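Local coordinates for alkylhydroperoxidase AhpD core: uncharacterized peroxidase-related protein (Ralstonia eutropha, PDB 2PRR) that is uncharacterised but probably acts as an oxidoreductase that reduces peroxides, like the AhpD-type alkylhydroperoxidases of the carboxymuconolactone decarboxylase family, at residues F55-L69 with D158-S172. Sequence-based numbering, arbitrary orientation.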
ATOM      1  N   PHE D  55       0.664   2.155  32.308  1.00 32.95           N
ATOM      2  CA  PHE D  55       1.472   1.471  31.299  1.00 32.60           C
ATOM      3  C   PHE D  55       2.126   0.250  31.924  1.00 31.87           C
ATOM      4  O   PHE D  55       1.959  -0.874  31.447  1.00 32.20           O
ATOM      5  CB  PHE D  55       2.555   2.437  30.768  1.00 33.04           C
ATOM      6  CG  PHE D  55       3.405   1.888  29.637  1.00 34.50           C
ATOM      7  CD1 PHE D  55       4.558   1.170  29.894  1.00 29.64           C
ATOM      8  CD2 PHE D  55       3.060   2.135  28.310  1.00 33.03           C
ATOM      9  CE1 PHE D  55       5.329   0.684  28.871  1.00 30.71           C
ATOM     10  CE2 PHE D  55       3.829   1.662  27.284  1.00 29.74           C
ATOM     11  CZ  PHE D  55       4.964   0.938  27.554  1.00 30.91           C
ATOM     12  N   PHE D  56       2.872   0.467  32.995  1.00 29.80           N
ATOM     13  CA  PHE D  56       3.588  -0.648  33.593  1.00 31.08           C
ATOM     14  C   PHE D  56       2.694  -1.699  34.195  1.00 29.39           C
ATOM     15  O   PHE D  56       3.002  -2.871  34.143  1.00 31.27           O
ATOM     16  CB  PHE D  56       4.699  -0.165  34.513  1.00 29.96           C
ATOM     17  CG  PHE D  56       5.823   0.451  33.758  1.00 33.90           C
ATOM     18  CD1 PHE D  56       6.722  -0.352  33.076  1.00 34.07           C
ATOM     19  CD2 PHE D  56       5.943   1.819  33.649  1.00 37.99           C
ATOM     20  CE1 PHE D  56       7.717   0.207  32.334  1.00 32.28           C
ATOM     21  CE2 PHE D  56       6.950   2.378  32.912  1.00 34.87           C
ATOM     22  CZ  PHE D  56       7.836   1.574  32.258  1.00 35.20           C
ATOM     23  N   ALA D  57       1.553  -1.297  34.709  1.00 30.54           N
ATOM     24  CA  ALA D  57       0.600  -2.268  35.205  1.00 31.42           C
ATOM     25  C   ALA D  57       0.067  -3.128  34.071  1.00 32.03           C
ATOM     26  O   ALA D  57      -0.135  -4.330  34.240  1.00 32.13           O
ATOM     27  CB  ALA D  57      -0.529  -1.570  35.919  1.00 33.08           C
ATOM     28  N   TYR D  58      -0.172  -2.521  32.903  1.00 33.00           N
ATOM     29  CA  TYR D  58      -0.658  -3.282  31.766  1.00 29.46           C
ATOM     30  C   TYR D  58       0.480  -4.158  31.292  1.00 28.87           C
ATOM     31  O   TYR D  58       0.278  -5.327  30.993  1.00 29.84           O
ATOM     32  CB  TYR D  58      -1.118  -2.369  30.617  1.00 29.65           C
ATOM     33  CG  TYR D  58      -2.296  -2.915  29.841  1.00 19.58           C
ATOM     34  CD1 TYR D  58      -2.369  -4.254  29.483  1.00 22.99           C
ATOM     35  CD2 TYR D  58      -3.329  -2.084  29.440  1.00 25.12           C
ATOM     36  CE1 TYR D  58      -3.457  -4.751  28.784  1.00 29.90           C
ATOM     37  CE2 TYR D  58      -4.439  -2.589  28.719  1.00 21.15           C
ATOM     38  CZ  TYR D  58      -4.482  -3.914  28.382  1.00 26.16           C
ATOM     39  OH  TYR D  58      -5.554  -4.435  27.659  1.00 24.32           O
ATOM     40  N   HIS D  59       1.682  -3.596  31.205  1.00 29.94           N
ATOM     41  CA  HIS D  59       2.837  -4.366  30.786  1.00 32.59           C
ATOM     42  C   HIS D  59       3.036  -5.634  31.652  1.00 34.67           C
ATOM     43  O   HIS D  59       3.229  -6.751  31.145  1.00 33.77           O
ATOM     44  CB  HIS D  59       4.105  -3.505  30.827  1.00 33.01           C
ATOM     45  CG  HIS D  59       5.357  -4.286  30.561  1.00 36.37           C
ATOM     46  ND1 HIS D  59       6.123  -4.834  31.571  1.00 41.09           N
ATOM     47  CD2 HIS D  59       5.935  -4.673  29.401  1.00 36.13           C
ATOM     48  CE1 HIS D  59       7.132  -5.499  31.041  1.00 37.71           C
ATOM     49  NE2 HIS D  59       7.043  -5.413  29.725  1.00 40.53           N
ATOM     50  N   ASP D  60       2.990  -5.438  32.965  1.00 34.91           N
ATOM     51  CA  ASP D  60       3.158  -6.525  33.912  1.00 34.86           C
ATOM     52  C   ASP D  60       2.061  -7.564  33.775  1.00 35.12           C
ATOM     53  O   ASP D  60       2.319  -8.747  33.856  1.00 35.26           O
ATOM     54  CB  ASP D  60       3.221  -5.951  35.319  1.00 36.21           C
ATOM     55  CG  ASP D  60       4.541  -5.206  35.595  1.00 43.79           C
ATOM     56  OD1 ASP D  60       5.342  -4.998  34.654  1.00 51.14           O
ATOM     57  OD2 ASP D  60       4.795  -4.855  36.769  1.00 53.33           O
ATOM     58  N   ALA D  61       0.837  -7.137  33.496  1.00 36.04           N
ATOM     59  CA  ALA D  61      -0.277  -8.088  33.337  1.00 35.57           C
ATOM     60  C   ALA D  61      -0.137  -9.104  32.183  1.00 36.22           C
ATOM     61  O   ALA D  61      -0.680 -10.208  32.227  1.00 37.47           O
ATOM     62  CB  ALA D  61      -1.570  -7.321  33.189  1.00 35.47           C
ATOM     63  N   LEU D  62       0.596  -8.726  31.153  1.00 37.26           N
ATOM     64  CA  LEU D  62       0.777  -9.559  29.989  1.00 35.80           C
ATOM     65  C   LEU D  62       2.114 -10.283  29.990  1.00 35.41           C
ATOM     66  O   LEU D  62       2.205 -11.444  29.577  1.00 36.26           O
ATOM     67  CB  LEU D  62       0.702  -8.666  28.749  1.00 34.75           C
ATOM     68  CG  LEU D  62      -0.544  -7.786  28.657  1.00 37.12           C
ATOM     69  CD1 LEU D  62      -0.494  -6.911  27.431  1.00 37.09           C
ATOM     70  CD2 LEU D  62      -1.788  -8.641  28.619  1.00 40.75           C
HETATM   71  N   MSE D  63       3.160  -9.593  30.428  1.00 34.24           N
HETATM   72  CA  MSE D  63       4.477 -10.148  30.332  1.00 34.37           C
HETATM   73  C   MSE D  63       4.850 -10.930  31.590  1.00 37.58           C
HETATM   74  O   MSE D  63       5.805 -11.681  31.562  1.00 37.77           O
HETATM   75  CB  MSE D  63       5.501  -9.039  30.069  1.00 29.64           C
HETATM   76  CG  MSE D  63       5.185  -8.112  28.927  1.00 36.46           C
HETATM   77 SE   MSE D  63       4.964  -9.061  27.280  0.75 21.35          SE
HETATM   78  CE  MSE D  63       6.491  -9.364  26.876  1.00 14.39           C
ATOM     79  N   LEU D  64       4.112 -10.777  32.684  1.00 40.33           N
ATOM     80  CA  LEU D  64       4.466 -11.491  33.912  1.00 41.24           C
ATOM     81  C   LEU D  64       3.487 -12.611  34.303  1.00 43.33           C
ATOM     82  O   LEU D  64       3.822 -13.445  35.128  1.00 45.09           O
ATOM     83  CB  LEU D  64       4.698 -10.497  35.051  1.00 42.03           C
ATOM     84  CG  LEU D  64       5.800  -9.444  34.818  1.00 40.72           C
ATOM     85  CD1 LEU D  64       6.044  -8.597  36.042  1.00 39.93           C
ATOM     86  CD2 LEU D  64       7.094 -10.105  34.433  1.00 44.60           C
ATOM     87  N   LYS D  65       2.315 -12.678  33.677  1.00 44.68           N
ATOM     88  CA  LYS D  65       1.336 -13.716  33.998  1.00 45.54           C
ATOM     89  C   LYS D  65       1.828 -15.130  33.730  1.00 46.96           C
ATOM     90  O   LYS D  65       2.863 -15.329  33.098  1.00 46.50           O
ATOM     91  CB  LYS D  65       0.057 -13.502  33.170  1.00 45.73           C
ATOM     92  CG  LYS D  65       0.222 -13.683  31.654  1.00 47.21           C
ATOM     93  CD  LYS D  65      -1.054 -13.309  30.880  1.00 45.99           C
ATOM     94  CE  LYS D  65      -2.138 -14.388  30.933  1.00 47.32           C
ATOM     95  NZ  LYS D  65      -1.903 -15.585  30.067  1.00 37.23           N
ATOM     96  N   ASP D  66       1.090 -16.116  34.234  1.00 48.56           N
ATOM     97  CA  ASP D  66       1.364 -17.509  33.905  1.00 49.09           C
ATOM     98  C   ASP D  66       0.625 -17.651  32.567  1.00 48.99           C
ATOM     99  O   ASP D  66      -0.431 -17.031  32.366  1.00 50.19           O
ATOM    100  CB  ASP D  66       0.862 -18.470  35.003  1.00 49.82           C
ATOM    101  CG  ASP D  66       1.594 -18.287  36.324  1.00 42.38           C
ATOM    102  N   GLY D  67       1.192 -18.390  31.622  1.00 47.50           N
ATOM    103  CA  GLY D  67       0.560 -18.490  30.307  1.00 45.40           C
ATOM    104  C   GLY D  67       1.141 -19.496  29.329  1.00 43.52           C
ATOM    105  O   GLY D  67       2.187 -20.088  29.547  1.00 43.74           O
ATOM    106  N   GLY D  68       0.430 -19.695  28.227  1.00 42.09           N
ATOM    107  CA  GLY D  68       0.875 -20.637  27.216  1.00 40.22           C
ATOM    108  C   GLY D  68       2.102 -20.165  26.452  1.00 38.54           C
ATOM    109  O   GLY D  68       2.727 -20.960  25.755  1.00 39.21           O
ATOM    110  N   LEU D  69       2.446 -18.884  26.558  1.00 36.19           N
ATOM    111  CA  LEU D  69       3.618 -18.372  25.874  1.00 35.03           C
ATOM    112  C   LEU D  69       4.806 -18.287  26.806  1.00 33.72           C
ATOM    113  O   LEU D  69       4.678 -17.859  27.931  1.00 34.18           O
ATOM    114  CB  LEU D  69       3.321 -16.992  25.309  1.00 35.05           C
ATOM    115  CG  LEU D  69       2.039 -16.892  24.509  1.00 30.35           C
ATOM    116  CD1 LEU D  69       1.886 -15.451  24.050  1.00 32.48           C
ATOM    117  CD2 LEU D  69       2.060 -17.879  23.340  1.00 33.56           C
ATOM    118  N   ASP D 158      -4.145 -18.806  24.407  1.00 29.77           N
ATOM    119  CA  ASP D 158      -2.830 -18.401  23.900  1.00 28.00           C
ATOM    120  C   ASP D 158      -3.060 -17.356  22.771  1.00 28.96           C
ATOM    121  O   ASP D 158      -2.359 -16.351  22.665  1.00 29.40           O
ATOM    122  CB  ASP D 158      -2.050 -19.586  23.317  1.00 24.30           C
ATOM    123  CG  ASP D 158      -1.776 -20.729  24.336  1.00 35.45           C
ATOM    124  OD1 ASP D 158      -1.851 -20.492  25.562  1.00 26.93           O
ATOM    125  OD2 ASP D 158      -1.478 -21.872  23.884  1.00 31.59           O
ATOM    126  N   ALA D 159      -4.038 -17.594  21.915  1.00 27.24           N
ATOM    127  CA  ALA D 159      -4.339 -16.630  20.865  1.00 27.69           C
ATOM    128  C   ALA D 159      -4.609 -15.230  21.453  1.00 28.57           C
ATOM    129  O   ALA D 159      -4.193 -14.234  20.868  1.00 29.24           O
ATOM    130  CB  ALA D 159      -5.514 -17.118  20.001  1.00 28.88           C
ATOM    131  N   TRP D 160      -5.266 -15.152  22.613  1.00 28.43           N
ATOM    132  CA  TRP D 160      -5.558 -13.862  23.282  1.00 28.22           C
ATOM    133  C   TRP D 160      -4.259 -13.222  23.821  1.00 28.84           C
ATOM    134  O   TRP D 160      -4.084 -11.996  23.769  1.00 30.36           O
ATOM    135  CB  TRP D 160      -6.573 -14.074  24.422  1.00 27.47           C
ATOM    136  CG  TRP D 160      -6.968 -12.859  25.248  1.00 25.10           C
ATOM    137  CD1 TRP D 160      -6.143 -12.071  26.008  1.00 24.17           C
ATOM    138  CD2 TRP D 160      -8.306 -12.348  25.467  1.00 24.45           C
ATOM    139  NE1 TRP D 160      -6.870 -11.084  26.622  1.00 25.28           N
ATOM    140  CE2 TRP D 160      -8.197 -11.243  26.329  1.00 14.44           C
ATOM    141  CE3 TRP D 160      -9.572 -12.723  25.026  1.00 22.93           C
ATOM    142  CZ2 TRP D 160      -9.300 -10.510  26.747  1.00 19.15           C
ATOM    143  CZ3 TRP D 160     -10.663 -11.984  25.436  1.00 24.57           C
ATOM    144  CH2 TRP D 160     -10.524 -10.896  26.275  1.00 23.65           C
ATOM    145  N   ASP D 161      -3.367 -14.047  24.351  1.00 28.63           N
ATOM    146  CA  ASP D 161      -2.096 -13.572  24.855  1.00 28.28           C
ATOM    147  C   ASP D 161      -1.248 -12.925  23.757  1.00 29.09           C
ATOM    148  O   ASP D 161      -0.641 -11.876  23.973  1.00 29.41           O
ATOM    149  CB  ASP D 161      -1.334 -14.722  25.495  1.00 29.82           C
ATOM    150  CG  ASP D 161      -1.949 -15.181  26.825  1.00 29.96           C
ATOM    151  OD1 ASP D 161      -2.790 -14.464  27.378  1.00 33.03           O
ATOM    152  OD2 ASP D 161      -1.566 -16.252  27.329  1.00 34.79           O
ATOM    153  N   ILE D 162      -1.206 -13.568  22.591  1.00 29.28           N
ATOM    154  CA  ILE D 162      -0.471 -13.046  21.411  1.00 28.97           C
ATOM    155  C   ILE D 162      -1.013 -11.683  21.037  1.00 27.11           C
ATOM    156  O   ILE D 162      -0.275 -10.721  20.992  1.00 25.75           O
ATOM    157  CB  ILE D 162      -0.591 -14.004  20.173  1.00 28.71           C
ATOM    158  CG1 ILE D 162       0.109 -15.332  20.456  1.00 22.83           C
ATOM    159  CG2 ILE D 162      -0.020 -13.340  18.860  1.00 30.86           C
ATOM    160  CD1 ILE D 162      -0.292 -16.460  19.536  1.00 24.40           C
ATOM    161  N   ALA D 163      -2.316 -11.656  20.767  1.00 28.06           N
ATOM    162  CA  ALA D 163      -3.057 -10.467  20.397  1.00 28.81           C
ATOM    163  C   ALA D 163      -2.937  -9.335  21.425  1.00 29.22           C
ATOM    164  O   ALA D 163      -2.747  -8.183  21.045  1.00 28.16           O
ATOM    165  CB  ALA D 163      -4.518 -10.829  20.140  1.00 30.02           C
ATOM    166  N   ALA D 164      -2.993  -9.661  22.718  1.00 28.57           N
ATOM    167  CA  ALA D 164      -2.858  -8.657  23.753  1.00 28.52           C
ATOM    168  C   ALA D 164      -1.480  -7.983  23.724  1.00 28.62           C
ATOM    169  O   ALA D 164      -1.371  -6.760  23.773  1.00 27.32           O
ATOM    170  CB  ALA D 164      -3.132  -9.279  25.133  1.00 30.30           C
ATOM    171  N   ILE D 165      -0.434  -8.798  23.671  1.00 29.73           N
ATOM    172  CA  ILE D 165       0.963  -8.328  23.595  1.00 27.32           C
ATOM    173  C   ILE D 165       1.114  -7.450  22.339  1.00 27.79           C
ATOM    174  O   ILE D 165       1.629  -6.350  22.386  1.00 27.11           O
ATOM    175  CB  ILE D 165       1.883  -9.536  23.529  1.00 22.80           C
ATOM    176  CG1 ILE D 165       1.988 -10.179  24.932  1.00 27.92           C
ATOM    177  CG2 ILE D 165       3.224  -9.151  23.005  1.00 19.93           C
ATOM    178  CD1 ILE D 165       2.698 -11.462  24.935  1.00 19.28           C
ATOM    179  N   THR D 166       0.651  -7.948  21.209  1.00 27.90           N
ATOM    180  CA  THR D 166       0.689  -7.131  19.993  1.00 26.96           C
ATOM    181  C   THR D 166       0.027  -5.776  20.327  1.00 26.16           C
ATOM    182  O   THR D 166       0.644  -4.732  20.166  1.00 27.55           O
ATOM    183  CB  THR D 166      -0.027  -7.837  18.838  1.00 22.82           C
ATOM    184  OG1 THR D 166       0.552  -9.130  18.621  1.00 19.36           O
ATOM    185  CG2 THR D 166       0.029  -6.997  17.543  1.00 28.84           C
ATOM    186  N   ALA D 167      -1.188  -5.816  20.874  1.00 26.81           N
ATOM    187  CA  ALA D 167      -1.966  -4.608  21.160  1.00 27.01           C
ATOM    188  C   ALA D 167      -1.269  -3.612  22.062  1.00 25.74           C
ATOM    189  O   ALA D 167      -1.217  -2.435  21.755  1.00 26.96           O
ATOM    190  CB  ALA D 167      -3.331  -4.971  21.713  1.00 26.46           C
ATOM    191  N   PHE D 168      -0.714  -4.081  23.163  1.00 25.69           N
ATOM    192  CA  PHE D 168      -0.060  -3.198  24.086  1.00 25.49           C
ATOM    193  C   PHE D 168       1.260  -2.613  23.571  1.00 24.60           C
ATOM    194  O   PHE D 168       1.558  -1.448  23.823  1.00 24.11           O
ATOM    195  CB  PHE D 168       0.170  -3.905  25.421  1.00 26.30           C
ATOM    196  CG  PHE D 168       1.009  -3.107  26.350  1.00 19.22           C
ATOM    197  CD1 PHE D 168       0.471  -2.012  27.003  1.00 19.59           C
ATOM    198  CD2 PHE D 168       2.352  -3.412  26.529  1.00 25.80           C
ATOM    199  CE1 PHE D 168       1.249  -1.246  27.852  1.00 28.24           C
ATOM    200  CE2 PHE D 168       3.138  -2.662  27.398  1.00 25.71           C
ATOM    201  CZ  PHE D 168       2.577  -1.582  28.059  1.00 27.42           C
ATOM    202  N   PHE D 169       2.076  -3.390  22.902  1.00 24.21           N
ATOM    203  CA  PHE D 169       3.274  -2.861  22.309  1.00 23.21           C
ATOM    204  C   PHE D 169       3.026  -2.007  21.017  1.00 23.95           C
ATOM    205  O   PHE D 169       3.846  -1.310  20.601  1.00 24.31           O
ATOM    206  CB  PHE D 169       4.322  -3.943  22.136  1.00 19.37           C
ATOM    207  CG  PHE D 169       4.929  -4.433  23.470  1.00 25.15           C
ATOM    208  CD1 PHE D 169       6.014  -3.821  24.020  1.00 22.37           C
ATOM    209  CD2 PHE D 169       4.380  -5.476  24.145  1.00 21.05           C
ATOM    210  CE1 PHE D 169       6.549  -4.264  25.252  1.00 25.82           C
ATOM    211  CE2 PHE D 169       4.973  -5.919  25.410  1.00 28.01           C
ATOM    212  CZ  PHE D 169       6.016  -5.287  25.895  1.00 13.52           C
ATOM    213  N   GLY D 170       1.858  -2.073  20.476  1.00 24.13           N
ATOM    214  CA  GLY D 170       1.452  -1.146  19.389  1.00 27.38           C
ATOM    215  C   GLY D 170       1.247   0.214  20.061  1.00 29.01           C
ATOM    216  O   GLY D 170       1.521   1.255  19.465  1.00 29.82           O
ATOM    217  N   LEU D 171       0.776   0.208  21.320  1.00 28.50           N
ATOM    218  CA  LEU D 171       0.628   1.441  22.107  1.00 28.47           C
ATOM    219  C   LEU D 171       2.032   1.974  22.428  1.00 28.55           C
ATOM    220  O   LEU D 171       2.379   3.126  22.127  1.00 27.65           O
ATOM    221  CB  LEU D 171      -0.162   1.156  23.411  1.00 29.95           C
ATOM    222  CG  LEU D 171      -0.373   2.232  24.494  1.00 25.68           C
ATOM    223  CD1 LEU D 171      -1.340   1.713  25.535  1.00 29.20           C
ATOM    224  CD2 LEU D 171       0.921   2.653  25.174  1.00 28.72           C
ATOM    225  N   SER D 172       2.822   1.109  23.052  1.00 27.47           N
ATOM    226  CA  SER D 172       4.196   1.410  23.404  1.00 27.51           C
ATOM    227  C   SER D 172       5.007   1.957  22.210  1.00 28.18           C
ATOM    228  O   SER D 172       5.709   2.957  22.323  1.00 28.30           O
ATOM    229  CB  SER D 172       4.826   0.139  23.920  1.00 27.11           C
ATOM    230  OG  SER D 172       6.133   0.370  24.362  1.00 27.58           O
TER
HETATM  231  O   HOH W   1      -2.150 -18.717  27.382  1.00 40.61           O
HETATM  232  O   HOH W   2       1.340 -16.210  27.909  1.00 36.00           O
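Phe168 is a knob in a hole formed by Phe55, Tyr58, His59 and Leu62, where helix 49-63 packs nearly antiparallel on helix 156-179. The segment axes approach to 10.1 Å. Phe168 turns its edge to the face of Phe55, with CZ 3.4 Å above the centre of that ring. This edge-to-face pair has its planes at 51°. Phe55 has CG anti to its backbone N (chi1 -176°), which carries the ring across to Phe168, with Leu171 CD2 and Ser172 OG at its edge. The Tyr58 ring is nearly parallel to Phe168 but slid aside, so there is little overlap. Leu62 sends CD1 to Phe168 CB at 3.7 Å, while its CD2 meets Ala164 CB. His59 and Phe169 meet rim to rim, CD2 to CZ at 3.6 Å. The selenium of selenomethionine Met63 lies at the edge of the Phe169 ring, 3.7 Å from CE2.

Past the helix end, Leu69 lays CD1 against Asp161 CB and the Ile162 and Ile165 side chains. Lys65 bends back to form a salt bridge from NZ to Asp161 OD2 at 2.8 Å, on the syn side but 29° out of the carboxylate plane. Asp161 OD1 also pairs with Arg48 of a second subunit. One water bridges Gly68 N, Asp158 OD1 and Asp161 OD2; another links Leu69 N to Asp161 OD2. The aromatic packing thus joins the helices, while the buried Asp161 carboxylate ties the turn after helix 49-63 to the subunit interface. Its two basic partners probably favour the ionised form.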